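Local coordinates for hypothetical protein VPA1032 (PDB 1ZBP), which is of unknown function but belongs to the ImpE family, whose members are linked to type VI secretion, and so probably serves as an accessory protein there, at residues F142-I148 against K241-G246; E39-I43 against S183-W189; Y116-S120 against I229-V234. All blocks are in the same frame, centred on the assembly; numbering follows the deposited sequence.

The three contacts hold different parts of a single chain together, and no active site has been assigned to this protein. Contact 1 joins two neighbouring strands inside the large antiparallel sheet. Contact 2 seats the turn between two further strands of that sheet, 173-178 and 189-196, on helix 31-44 of the N-terminal helical part, whereas contact 3 sets a hairpin loop against helix 116-129. The centres of contacts 1 and 2, on opposite sides of the chain's centre, are 25 Å apart, those of contacts 1 and 3 21 Å, and those of contacts 2 and 3 32 Å. Contact 1 comes within about 7 Å of each of the others between nearest atoms, without touching.

Contact 1: F142-I148 against K241-G246; sequences FSDVRDI and KCWLVG
Backbone bonds join Val145-Asp147 to Cys242-Val245 as adjacent antiparallel strands. Arg146 and Leu244 form the hydrogen-bonded pair: Leu244 N gives to Arg146 O at 2.8 Å, and Arg146 N gives to Leu244 O at 3.1 Å. Beyond the strand end Gly246 N reaches Asp144 O at 2.7 Å, while at the other end the bond from Ile148 N to Cys242 O is weak.

Apolar contacts gather on the face of the sheet that carries the two valines. Val145 and Val245, a non-hydrogen-bonded pair, lie side by side with CG2 of Val145 3.8 Å from CG1 of Val245. The other branch of Val145, CG1, is anti to its own N (chi1 170°), which turns it to CE3 of Trp243 at 3.9 Å. Val245 also makes a CH-pi contact, its CB 4.2 Å from the centroid of the Phe142 ring and close to the ring normal. On the other side of the strands Ile148 packs its CD1 against CB of Cys242, at 3.8 Å.

One polar side-chain pair crosses the contact. The Asp147 carboxylate meets the indole of Trp243 with their planes 57° apart, and NE1 donates a weak, bent bond to OD2 at 3.1 Å (127° at the hydrogen). Asp147 OD1 is held by Tyr210 OH and Asp149 N, which should fix the rotation of the carboxylate.

Around this pair of strands, 135-137 continues the sheet beyond 140-147 and touches Phe142 and Val145, while 248-251 flanks 242-245 as the outermost strand. Asp144 is tied by a salt bridge to Arg130, after helix 116-129, and Trp226 of strand 224-228 packs on both Ile148 and Cys242.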
loop_
_atom_site.group_PDB
_atom_site.type_symbol
_atom_site.label_atom_id
_atom_site.label_comp_id
_atom_site.label_asym_id
_atom_site.label_seq_id
_atom_site.Cartn_x
_atom_site.Cartn_y
_atom_site.Cartn_z
ATOM N N PHE A 142 -7.126 -13.230 -18.143
ATOM C CA PHE A 142 -8.073 -13.441 -17.041
ATOM C C PHE A 142 -9.280 -12.522 -17.307
ATOM O O PHE A 142 -9.106 -11.353 -17.655
ATOM C CB PHE A 142 -7.414 -13.066 -15.703
ATOM C CG PHE A 142 -6.298 -13.994 -15.299
ATOM C CD1 PHE A 142 -6.578 -15.246 -14.757
ATOM C CD2 PHE A 142 -4.968 -13.638 -15.508
ATOM C CE1 PHE A 142 -5.547 -16.140 -14.435
ATOM C CE2 PHE A 142 -3.936 -14.521 -15.192
ATOM C CZ PHE A 142 -4.224 -15.782 -14.653
ATOM N N SER A 143 -10.495 -13.035 -17.130
ATOM C CA SER A 143 -11.701 -12.243 -17.395
ATOM C C SER A 143 -12.041 -11.207 -16.331
ATOM O O SER A 143 -12.934 -10.382 -16.540
ATOM C CB SER A 143 -12.909 -13.154 -17.561
ATOM O OG SER A 143 -13.247 -13.739 -16.318
ATOM N N ASP A 144 -11.339 -11.244 -15.200
ATOM C CA ASP A 144 -11.602 -10.296 -14.127
ATOM C C ASP A 144 -10.509 -10.290 -13.060
ATOM O O ASP A 144 -9.862 -11.306 -12.807
ATOM C CB ASP A 144 -12.966 -10.603 -13.510
ATOM C CG ASP A 144 -13.438 -9.526 -12.546
ATOM O OD1 ASP A 144 -13.006 -8.364 -12.693
ATOM O OD2 ASP A 144 -14.262 -9.838 -11.659
ATOM N N VAL A 145 -10.329 -9.129 -12.432
ATOM C CA VAL A 145 -9.315 -8.926 -11.408
ATOM C C VAL A 145 -9.822 -8.030 -10.271
ATOM O O VAL A 145 -10.435 -6.977 -10.495
ATOM C CB VAL A 145 -8.048 -8.285 -12.031
ATOM C CG1 VAL A 145 -7.091 -7.836 -10.952
ATOM C CG2 VAL A 145 -7.357 -9.311 -12.935
ATOM N N ARG A 146 -9.544 -8.440 -9.040
ATOM C CA ARG A 146 -9.972 -7.666 -7.895
ATOM C C ARG A 146 -9.175 -8.063 -6.659
ATOM O O ARG A 146 -8.697 -9.187 -6.576
ATOM C CB ARG A 146 -11.458 -7.914 -7.692
ATOM C CG ARG A 146 -12.134 -6.892 -6.841
ATOM C CD ARG A 146 -12.342 -7.415 -5.432
ATOM N NE ARG A 146 -13.159 -8.614 -5.400
ATOM C CZ ARG A 146 -13.920 -8.944 -4.364
ATOM N NH1 ARG A 146 -13.956 -8.157 -3.290
ATOM N NH2 ARG A 146 -14.642 -10.067 -4.394
ATOM N N ASP A 147 -9.014 -7.153 -5.706
ATOM C CA ASP A 147 -8.280 -7.485 -4.477
ATOM C C ASP A 147 -9.210 -8.345 -3.603
ATOM O O ASP A 147 -10.407 -8.076 -3.528
ATOM C CB ASP A 147 -7.893 -6.209 -3.722
ATOM C CG ASP A 147 -6.877 -6.458 -2.612
ATOM O OD1 ASP A 147 -7.097 -7.355 -1.771
ATOM O OD2 ASP A 147 -5.851 -5.748 -2.579
ATOM N N ILE A 148 -8.672 -9.377 -2.957
ATOM C CA ILE A 148 -9.499 -10.250 -2.117
ATOM C C ILE A 148 -10.113 -9.462 -0.955
ATOM O O ILE A 148 -11.279 -9.664 -0.602
ATOM C CB ILE A 148 -8.684 -11.461 -1.579
ATOM C CG1 ILE A 148 -8.346 -12.410 -2.737
ATOM C CG2 ILE A 148 -9.495 -12.213 -0.503
ATOM C CD1 ILE A 148 -7.433 -13.579 -2.335
ATOM N N LYS A 241 -0.587 -8.534 0.163
ATOM C CA LYS A 241 -1.839 -8.561 -0.573
ATOM C C LYS A 241 -1.926 -9.806 -1.457
ATOM O O LYS A 241 -0.909 -10.320 -1.930
ATOM C CB LYS A 241 -1.987 -7.279 -1.410
ATOM C CG LYS A 241 -2.033 -5.988 -0.569
ATOM C CD LYS A 241 -2.321 -4.734 -1.405
ATOM C CE LYS A 241 -2.360 -3.470 -0.529
ATOM N NZ LYS A 241 -2.689 -2.232 -1.319
ATOM N N CYS A 242 -3.147 -10.284 -1.676
ATOM C CA CYS A 242 -3.396 -11.483 -2.486
ATOM C C CYS A 242 -4.588 -10.989 -3.315
ATOM O O CYS A 242 -5.506 -10.414 -2.762
ATOM C CB CYS A 242 -3.772 -12.683 -1.560
ATOM S SG CYS A 242 -3.230 -14.439 -2.025
ATOM N N TRP A 243 -4.548 -11.180 -4.632
ATOM C CA TRP A 243 -5.606 -10.741 -5.540
ATOM C C TRP A 243 -6.315 -11.924 -6.181
ATOM O O TRP A 243 -5.731 -12.986 -6.385
ATOM C CB TRP A 243 -5.035 -9.860 -6.679
ATOM C CG TRP A 243 -4.703 -8.431 -6.309
ATOM C CD1 TRP A 243 -4.741 -7.880 -5.066
ATOM C CD2 TRP A 243 -4.265 -7.385 -7.199
ATOM N NE1 TRP A 243 -4.358 -6.559 -5.119
ATOM C CE2 TRP A 243 -4.061 -6.229 -6.416
ATOM C CE3 TRP A 243 -4.024 -7.314 -8.584
ATOM C CZ2 TRP A 243 -3.631 -5.019 -6.957
ATOM C CZ3 TRP A 243 -3.592 -6.101 -9.130
ATOM C CH2 TRP A 243 -3.402 -4.972 -8.313
ATOM N N LEU A 244 -7.580 -11.717 -6.504
ATOM C CA LEU A 244 -8.375 -12.735 -7.165
ATOM C C LEU A 244 -8.276 -12.424 -8.661
ATOM O O LEU A 244 -8.815 -11.421 -9.118
ATOM C CB LEU A 244 -9.825 -12.628 -6.701
ATOM C CG LEU A 244 -10.797 -13.699 -7.196
ATOM C CD1 LEU A 244 -10.341 -15.085 -6.704
ATOM C CD2 LEU A 244 -12.197 -13.380 -6.677
ATOM N N VAL A 245 -7.570 -13.261 -9.417
ATOM C CA VAL A 245 -7.434 -13.047 -10.859
ATOM C C VAL A 245 -8.138 -14.193 -11.551
ATOM O O VAL A 245 -7.654 -15.328 -11.551
ATOM C CB VAL A 245 -5.952 -13.027 -11.330
ATOM C CG1 VAL A 245 -5.276 -11.744 -10.912
ATOM C CG2 VAL A 245 -5.207 -14.201 -10.746
ATOM N N GLY A 246 -9.288 -13.901 -12.141
ATOM C CA GLY A 246 -10.027 -14.958 -12.790
ATOM C C GLY A 246 -10.654 -15.861 -11.746
ATOM O O GLY A 246 -11.605 -15.464 -11.085
#

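Contact 2: E39-I43 against S183-W189; sequences ELLCI and SLLESVW
Cys42, on helix 31-44, turns its CB toward the loop and brings CB and SG obliquely against the six-membered ring of Trp189. CB lies 3.4 Å from CH2, and SG sits 4.6 Å from the ring centroid, 56° off the normal, a sulfur-aromatic contact. Leu185, four residues before the tryptophan, places its CD1 3.5 Å above the plane of the same indole, near the rim. That methyl also touches CB of Cys42 at 3.6 Å, wedged between helix and ring; the leucine reaches there because its CG stands anti to the backbone N (chi1 178°).

Ile43 and Leu185 run past each other in opposite directions, with CG1 of Ile43 4.0 Å from CD1 of Leu185. Val188 meets the same CG1 at about a right angle, through its CG2 at 3.9 Å. At the other end of the helical segment Glu39 lays its aliphatic part across Leu185, CG to CB 3.5 Å; its carboxylate is modelled too near Leu184 for that detail to be trusted. The turn itself is held by Leu185 O, which accepts from both Val188 N and Trp189 N.

Helix 65-84 adds Val75 on Cys42, Leu71 on Leu185, and Leu74 and Ala78 on Trp189, and Phe159 meets the Trp189 ring edge-to-face. No hydrogen bond links the two segments. The join between the helical N-terminal part and the sheet therefore rests here on hydrocarbon, sulfur and ring surfaces, and its fit probably on shape.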
loop_
_atom_site.group_PDB
_atom_site.type_symbol
_atom_site.label_atom_id
_atom_site.label_comp_id
_atom_site.label_asym_id
_atom_site.label_seq_id
_atom_site.Cartn_x
_atom_site.Cartn_y
_atom_site.Cartn_z
ATOM N N GLU A 39 14.029 3.291 7.202
ATOM C CA GLU A 39 13.320 2.320 6.376
ATOM C C GLU A 39 12.517 1.366 7.246
ATOM O O GLU A 39 11.315 1.178 7.030
ATOM C CB GLU A 39 14.298 1.537 5.489
ATOM C CG GLU A 39 14.657 2.251 4.196
ATOM C CD GLU A 39 15.556 1.423 3.292
ATOM O OE1 GLU A 39 15.679 1.768 2.099
ATOM O OE2 GLU A 39 16.153 0.436 3.774
ATOM N N LEU A 40 13.174 0.785 8.246
ATOM C CA LEU A 40 12.510 -0.153 9.146
ATOM C C LEU A 40 11.463 0.531 10.022
ATOM O O LEU A 40 10.666 -0.134 10.691
ATOM C CB LEU A 40 13.551 -0.880 10.009
ATOM C CG LEU A 40 14.685 -1.565 9.214
ATOM C CD1 LEU A 40 15.612 -2.316 10.161
ATOM C CD2 LEU A 40 14.097 -2.518 8.178
ATOM N N LEU A 41 11.466 1.860 10.026
ATOM C CA LEU A 41 10.484 2.622 10.802
ATOM C C LEU A 41 9.184 2.750 10.003
ATOM O O LEU A 41 8.082 2.745 10.565
ATOM C CB LEU A 41 11.029 4.013 11.133
ATOM C CG LEU A 41 11.913 4.069 12.386
ATOM C CD1 LEU A 41 12.549 5.445 12.506
ATOM C CD2 LEU A 41 11.076 3.756 13.629
ATOM N N CYS A 42 9.321 2.871 8.685
ATOM C CA CYS A 42 8.151 2.977 7.821
ATOM C C CYS A 42 7.425 1.630 7.763
ATOM O O CYS A 42 6.192 1.579 7.727
ATOM C CB CYS A 42 8.566 3.428 6.424
ATOM S SG CYS A 42 9.199 5.110 6.416
ATOM N N ILE A 43 8.195 0.544 7.770
ATOM C CA ILE A 43 7.620 -0.790 7.742
ATOM C C ILE A 43 6.818 -1.028 9.026
ATOM O O ILE A 43 5.761 -1.659 9.002
ATOM C CB ILE A 43 8.719 -1.874 7.624
ATOM C CG1 ILE A 43 9.490 -1.704 6.318
ATOM C CG2 ILE A 43 8.087 -3.261 7.659
ATOM C CD1 ILE A 43 10.638 -2.667 6.164
ATOM N N SER A 183 15.665 -2.244 -2.225
ATOM C CA SER A 183 15.956 -1.694 -0.913
ATOM C C SER A 183 14.995 -2.340 0.058
ATOM O O SER A 183 13.974 -2.873 -0.357
ATOM C CB SER A 183 15.707 -0.193 -0.918
ATOM O OG SER A 183 14.310 0.059 -0.811
ATOM N N LEU A 184 15.320 -2.272 1.346
ATOM C CA LEU A 184 14.505 -2.855 2.407
ATOM C C LEU A 184 13.053 -2.357 2.369
ATOM O O LEU A 184 12.110 -3.143 2.206
ATOM C CB LEU A 184 15.112 -2.512 3.777
ATOM C CG LEU A 184 16.625 -2.707 3.991
ATOM C CD1 LEU A 184 17.080 -1.890 5.185
ATOM C CD2 LEU A 184 16.955 -4.192 4.199
ATOM N N LEU A 185 12.875 -1.050 2.537
ATOM C CA LEU A 185 11.541 -0.452 2.540
ATOM C C LEU A 185 10.767 -0.740 1.250
ATOM O O LEU A 185 9.567 -1.028 1.284
ATOM C CB LEU A 185 11.653 1.054 2.753
ATOM C CG LEU A 185 10.360 1.878 2.737
ATOM C CD1 LEU A 185 9.299 1.234 3.632
ATOM C CD2 LEU A 185 10.672 3.284 3.202
ATOM N N GLU A 186 11.448 -0.660 0.112
ATOM C CA GLU A 186 10.784 -0.923 -1.154
ATOM C C GLU A 186 10.131 -2.307 -1.220
ATOM O O GLU A 186 9.335 -2.576 -2.118
ATOM C CB GLU A 186 11.759 -0.743 -2.324
ATOM C CG GLU A 186 12.239 0.685 -2.536
ATOM C CD GLU A 186 12.921 0.861 -3.878
ATOM O OE1 GLU A 186 13.187 -0.164 -4.530
ATOM O OE2 GLU A 186 13.192 2.012 -4.292
ATOM N N SER A 187 10.457 -3.184 -0.275
ATOM C CA SER A 187 9.852 -4.515 -0.269
ATOM C C SER A 187 8.345 -4.410 -0.001
ATOM O O SER A 187 7.570 -5.196 -0.553
ATOM C CB SER A 187 10.531 -5.424 0.769
ATOM O OG SER A 187 10.465 -4.871 2.069
ATOM N N VAL A 188 7.934 -3.442 0.828
ATOM C CA VAL A 188 6.505 -3.228 1.124
ATOM C C VAL A 188 5.916 -1.966 0.451
ATOM O O VAL A 188 4.698 -1.838 0.351
ATOM C CB VAL A 188 6.200 -3.191 2.669
ATOM C CG1 VAL A 188 6.439 -4.572 3.280
ATOM C CG2 VAL A 188 7.055 -2.164 3.364
ATOM N N TRP A 189 6.772 -1.035 0.017
ATOM C CA TRP A 189 6.343 0.183 -0.706
ATOM C C TRP A 189 7.095 0.083 -2.027
ATOM O O TRP A 189 8.183 0.654 -2.187
ATOM C CB TRP A 189 6.751 1.473 0.026
ATOM C CG TRP A 189 5.969 1.723 1.298
ATOM C CD1 TRP A 189 4.909 1.006 1.748
ATOM C CD2 TRP A 189 6.183 2.764 2.262
ATOM N NE1 TRP A 189 4.445 1.525 2.937
ATOM C CE2 TRP A 189 5.213 2.603 3.277
ATOM C CE3 TRP A 189 7.103 3.818 2.367
ATOM C CZ2 TRP A 189 5.133 3.448 4.388
ATOM C CZ3 TRP A 189 7.023 4.663 3.471
ATOM C CH2 TRP A 189 6.045 4.469 4.468
#

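Contact 3: Y116-S120 against I229-V234; sequences YEQVS and IADKEV
The helical turn of Tyr116 and Ser120 faces the loop 229-234 at two places, the CA atoms of Tyr116 and Ala230 being 6.8 Å apart and those of Ser120 and Lys232 6.2 Å. The loop is the connection of the hairpin 224-228/235-239, closed by a bond from Ile229 N to Val234 O.

Tyr116 presents a ring face to Ile229. The CG2 methyl stands 3.8 Å from the ring centroid, 29° off the normal, in a CH-pi contact, and CD1 is the ring atom it nears most. Ala230 brings its CB obliquely to CD2 of the same ring, at 3.7 Å.

Lys232 drapes its chain over the helix. Its CG packs on CB of Ser120 at 3.3 Å, and a bend at chi2 (76°) then carries the chain along to Tyr116, where CE meets CB at 3.7 Å and also lies close to Tyr116 O. A second bend at chi4 (59°) brings NZ between two acids: Asp231 OD1 at 2.8 Å, nearly along its C-O axis, and Glu117 OE1 in a weak bridge at 3.4 Å. Val234 sets CG2 near CA of Ser120 and also touches Phe107 of helix 98-113, the helix that meets Ile229 through Met111.

The contact joins an apolar patch round Tyr116 and Ile229 to a salt-bridge network of Glu117, Asp231 and Lys232. There the ammonium group probably offsets the like charges of the two acids, and the shorter bond to Asp231 suggests that NZ is held more firmly by its own loop than by Glu117, while Ser120 and Tyr116 place the aliphatic chain. Glu233 OE2, by contrast, is buried with no partner in the model, a probable energetic cost unless unmodelled water reaches it.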
loop_
_atom_site.group_PDB
_atom_site.type_symbol
_atom_site.label_atom_id
_atom_site.label_comp_id
_atom_site.label_asym_id
_atom_site.label_seq_id
_atom_site.Cartn_x
_atom_site.Cartn_y
_atom_site.Cartn_z
ATOM N N TYR A 116 -21.373 -2.770 11.994
ATOM C CA TYR A 116 -21.105 -3.813 11.011
ATOM C C TYR A 116 -22.308 -4.148 10.141
ATOM O O TYR A 116 -22.234 -5.029 9.285
ATOM C CB TYR A 116 -20.613 -5.086 11.707
ATOM C CG TYR A 116 -19.481 -4.847 12.677
ATOM C CD1 TYR A 116 -18.423 -4.000 12.348
ATOM C CD2 TYR A 116 -19.465 -5.463 13.931
ATOM C CE1 TYR A 116 -17.378 -3.769 13.240
ATOM C CE2 TYR A 116 -18.419 -5.237 14.829
ATOM C CZ TYR A 116 -17.380 -4.386 14.473
ATOM O OH TYR A 116 -16.347 -4.145 15.351
ATOM N N GLU A 117 -23.420 -3.457 10.361
ATOM C CA GLU A 117 -24.612 -3.709 9.568
ATOM C C GLU A 117 -24.546 -2.829 8.328
ATOM O O GLU A 117 -25.042 -3.197 7.261
ATOM C CB GLU A 117 -25.875 -3.389 10.377
ATOM C CG GLU A 117 -27.156 -3.995 9.795
ATOM C CD GLU A 117 -27.151 -5.524 9.803
ATOM O OE1 GLU A 117 -26.321 -6.127 9.081
ATOM O OE2 GLU A 117 -27.975 -6.123 10.537
ATOM N N GLN A 118 -23.923 -1.664 8.474
ATOM C CA GLN A 118 -23.783 -0.732 7.361
ATOM C C GLN A 118 -22.558 -1.120 6.518
ATOM O O GLN A 118 -22.536 -0.891 5.306
ATOM C CB GLN A 118 -23.636 0.696 7.891
ATOM C CG GLN A 118 -23.739 1.776 6.822
ATOM C CD GLN A 118 -23.433 3.165 7.361
ATOM O OE1 GLN A 118 -23.322 4.132 6.600
ATOM N NE2 GLN A 118 -23.299 3.272 8.679
ATOM N N VAL A 119 -21.549 -1.715 7.158
ATOM C CA VAL A 119 -20.350 -2.140 6.446
ATOM C C VAL A 119 -20.723 -3.289 5.513
ATOM O O VAL A 119 -20.223 -3.385 4.389
ATOM C CB VAL A 119 -19.228 -2.610 7.420
ATOM C CG1 VAL A 119 -18.981 -1.558 8.486
ATOM C CG2 VAL A 119 -19.594 -3.936 8.054
ATOM N N SER A 120 -21.617 -4.152 5.989
ATOM C CA SER A 120 -22.090 -5.301 5.225
ATOM C C SER A 120 -22.907 -4.819 4.038
ATOM O O SER A 120 -22.882 -5.430 2.974
ATOM C CB SER A 120 -22.964 -6.197 6.107
ATOM O OG SER A 120 -23.410 -7.349 5.410
ATOM N N ILE A 229 -14.940 -9.645 9.846
ATOM C CA ILE A 229 -15.506 -8.568 10.651
ATOM C C ILE A 229 -16.318 -9.118 11.825
ATOM O O ILE A 229 -15.788 -9.329 12.922
ATOM C CB ILE A 229 -16.408 -7.648 9.786
ATOM C CG1 ILE A 229 -15.617 -7.138 8.582
ATOM C CG2 ILE A 229 -16.913 -6.469 10.611
ATOM C CD1 ILE A 229 -14.268 -6.524 8.930
ATOM N N ALA A 230 -17.606 -9.342 11.593
ATOM C CA ALA A 230 -18.480 -9.880 12.628
ATOM C C ALA A 230 -18.939 -11.242 12.152
ATOM O O ALA A 230 -18.214 -12.235 12.261
ATOM C CB ALA A 230 -19.685 -8.965 12.835
ATOM N N ASP A 231 -20.149 -11.269 11.610
ATOM C CA ASP A 231 -20.740 -12.487 11.087
ATOM C C ASP A 231 -21.101 -12.293 9.621
ATOM O O ASP A 231 -21.738 -13.155 9.008
ATOM C CB ASP A 231 -21.993 -12.867 11.891
ATOM C CG ASP A 231 -22.827 -11.656 12.292
ATOM O OD1 ASP A 231 -22.907 -10.691 11.503
ATOM O OD2 ASP A 231 -23.419 -11.678 13.392
ATOM N N LYS A 232 -20.688 -11.158 9.061
ATOM C CA LYS A 232 -20.967 -10.863 7.661
ATOM C C LYS A 232 -19.936 -11.514 6.755
ATOM O O LYS A 232 -19.075 -12.267 7.215
ATOM C CB LYS A 232 -20.964 -9.350 7.411
ATOM C CG LYS A 232 -22.037 -8.579 8.146
ATOM C CD LYS A 232 -21.705 -8.418 9.614
ATOM C CE LYS A 232 -22.839 -7.709 10.331
ATOM N NZ LYS A 232 -24.120 -8.474 10.197
ATOM N N GLU A 233 -20.035 -11.221 5.461
ATOM C CA GLU A 233 -19.092 -11.745 4.478
ATOM C C GLU A 233 -18.018 -10.702 4.149
ATOM O O GLU A 233 -17.490 -10.666 3.044
ATOM C CB GLU A 233 -19.828 -12.186 3.200
ATOM C CG GLU A 233 -20.845 -11.184 2.632
ATOM C CD GLU A 233 -20.220 -9.900 2.093
ATOM O OE1 GLU A 233 -19.390 -9.979 1.160
ATOM O OE2 GLU A 233 -20.577 -8.811 2.594
ATOM N N VAL A 234 -17.700 -9.855 5.121
ATOM C CA VAL A 234 -16.686 -8.819 4.951
ATOM C C VAL A 234 -15.375 -9.295 5.585
ATOM O O VAL A 234 -15.279 -9.439 6.808
ATOM C CB VAL A 234 -17.119 -7.499 5.631
ATOM C CG1 VAL A 234 -16.089 -6.416 5.386
ATOM C CG2 VAL A 234 -18.479 -7.074 5.107
#